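Local coordinates for protein female germline-specific tumor suppressor gld-1 (Caenorhabditis elegans, PDB 3K6T) that binds the UACUCAU consensus in target mRNAs to regulate their translation, and pairs into a homodimer through its Qua1 domain, at the interface of chains A and B. Residues are numbered along the deposited sequence; one frame, centred on the assembly and turned at random. Chains: chain A/B, Female germline-specific tumor suppressor gld-1.

The interface of chains A and B. Residues chain A 16, 19-20, 23, 27, 30; chain B 20, 26-27, 30.
The Qua1 homodimerization domain folds as a helical hairpin, and two such hairpins stack perpendicularly here, the end of helix 7-20 in chain A meeting the turn and the start of helix 28-45 in chain B. A:Glu16 caps that helix start. Its chain leaves with CG beside the backbone N and runs on extended (chi2 -170°), so that the carboxylate oxygen OE1, through its syn lone pair, accepts a hydrogen bond from the amide N of B:Val30 at 2.8 Å, with 155° at the hydrogen. The adjoining amino-terminal helix end would probably help stabilise a negative charge on this group. An alanine here would remove the carboxylate and would probably leave the B:Val30 amide without this acceptor, loosening the tie between helix 7-20 of chain A and the start of helix 28-45 of chain B. Alongside, the B:Phe27 ring inserts with its rim against helix 7-20: CE1 lies 3.6 Å from CB of A:His19, and the carbonyl O of A:Glu16 and the N of A:Leu20 sit at its edge, in plane. B:Met26 crosses A:His19 obliquely; CG anti to the backbone N (chi1 -172°) and an extended chi2 carry SD over the rim of one imidazole face. By the two-fold symmetry, A:Phe27 occupies the equivalent place against B:Leu20, whose CD2 comes within 3.7 Å of ring atom CE1. To one side of the two rings, beyond the leucines, the valines cross at about a right angle, CG1 of A:Val30 touching CG1 of B:Val30 at 3.5 Å.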
# COMPACT_ATOMS: atom_id res chain seq x y z
N GLU A 16 6.38 -6.25 -7.41
CA GLU A 16 5.09 -5.67 -7.79
C GLU A 16 5.27 -4.22 -8.25
O GLU A 16 4.62 -3.78 -9.19
CB GLU A 16 4.07 -5.75 -6.63
CG GLU A 16 3.59 -7.18 -6.36
CD GLU A 16 2.42 -7.26 -5.40
OE1 GLU A 16 1.69 -6.26 -5.24
OE2 GLU A 16 2.22 -8.35 -4.81
N HIS A 19 6.41 -4.32 -11.78
CA HIS A 19 5.26 -4.59 -12.65
C HIS A 19 4.42 -3.34 -12.89
O HIS A 19 3.90 -3.12 -13.98
CB HIS A 19 4.38 -5.71 -12.09
CG HIS A 19 5.05 -7.04 -12.02
ND1 HIS A 19 6.00 -7.45 -12.94
CD2 HIS A 19 4.89 -8.08 -11.16
CE1 HIS A 19 6.40 -8.67 -12.63
NE2 HIS A 19 5.75 -9.08 -11.56
N LEU A 20 4.29 -2.50 -11.86
CA LEU A 20 3.49 -1.28 -11.96
C LEU A 20 4.05 -0.26 -12.95
O LEU A 20 3.30 0.58 -13.44
CB LEU A 20 3.34 -0.62 -10.58
CG LEU A 20 2.17 -1.05 -9.70
CD1 LEU A 20 2.16 -0.23 -8.40
CD2 LEU A 20 0.84 -0.89 -10.44
N PHE A 23 2.51 0.53 -16.24
CA PHE A 23 1.30 1.34 -16.29
C PHE A 23 1.52 2.77 -15.77
O PHE A 23 1.01 3.13 -14.70
CB PHE A 23 0.17 0.66 -15.51
CG PHE A 23 -0.11 -0.75 -15.97
CD1 PHE A 23 -0.63 -0.99 -17.24
CD2 PHE A 23 0.14 -1.83 -15.14
CE1 PHE A 23 -0.89 -2.28 -17.67
CE2 PHE A 23 -0.13 -3.13 -15.56
CZ PHE A 23 -0.65 -3.35 -16.83
N PHE A 27 -1.86 4.40 -11.83
CA PHE A 27 -2.12 3.90 -10.48
C PHE A 27 -1.40 4.72 -9.44
O PHE A 27 -0.58 4.20 -8.69
CB PHE A 27 -1.67 2.44 -10.37
CG PHE A 27 -2.44 1.51 -11.26
CD1 PHE A 27 -3.67 1.02 -10.87
CD2 PHE A 27 -1.93 1.13 -12.50
CE1 PHE A 27 -4.38 0.17 -11.68
CE2 PHE A 27 -2.64 0.28 -13.32
CZ PHE A 27 -3.87 -0.20 -12.91
N VAL A 30 -2.08 3.65 -5.62
CA VAL A 30 -1.45 2.36 -5.43
C VAL A 30 0.07 2.51 -5.33
O VAL A 30 0.70 1.92 -4.45
CB VAL A 30 -1.83 1.37 -6.56
CG1 VAL A 30 -0.84 0.22 -6.60
CG2 VAL A 30 -3.24 0.86 -6.36
N LEU B 20 -6.91 -3.05 -11.08
CA LEU B 20 -5.96 -4.07 -10.66
C LEU B 20 -6.56 -5.46 -10.69
O LEU B 20 -5.83 -6.44 -10.85
CB LEU B 20 -5.48 -3.79 -9.24
CG LEU B 20 -4.43 -2.71 -9.10
CD1 LEU B 20 -3.96 -2.69 -7.66
CD2 LEU B 20 -3.29 -2.98 -10.05
N MET B 26 -0.96 -11.07 -9.81
CA MET B 26 0.28 -10.37 -10.10
C MET B 26 0.51 -9.24 -9.10
O MET B 26 1.64 -8.81 -8.87
CB MET B 26 0.23 -9.81 -11.51
CG MET B 26 1.53 -9.24 -11.97
SD MET B 26 1.42 -8.82 -13.71
CE MET B 26 0.52 -10.25 -14.31
N PHE B 27 -0.58 -8.74 -8.52
CA PHE B 27 -0.49 -7.59 -7.63
C PHE B 27 -1.13 -7.90 -6.29
O PHE B 27 -1.78 -7.05 -5.69
CB PHE B 27 -1.20 -6.39 -8.25
CG PHE B 27 -0.51 -5.87 -9.48
CD1 PHE B 27 0.70 -5.20 -9.38
CD2 PHE B 27 -1.08 -6.04 -10.73
CE1 PHE B 27 1.33 -4.72 -10.51
CE2 PHE B 27 -0.45 -5.56 -11.86
CZ PHE B 27 0.75 -4.89 -11.75
N VAL B 30 -0.17 -5.58 -3.30
CA VAL B 30 -0.71 -4.26 -3.59
C VAL B 30 -2.22 -4.22 -3.37
O VAL B 30 -2.75 -3.25 -2.83
CB VAL B 30 -0.35 -3.83 -5.03
CG1 VAL B 30 -1.50 -3.11 -5.68
CG2 VAL B 30 0.90 -2.97 -5.02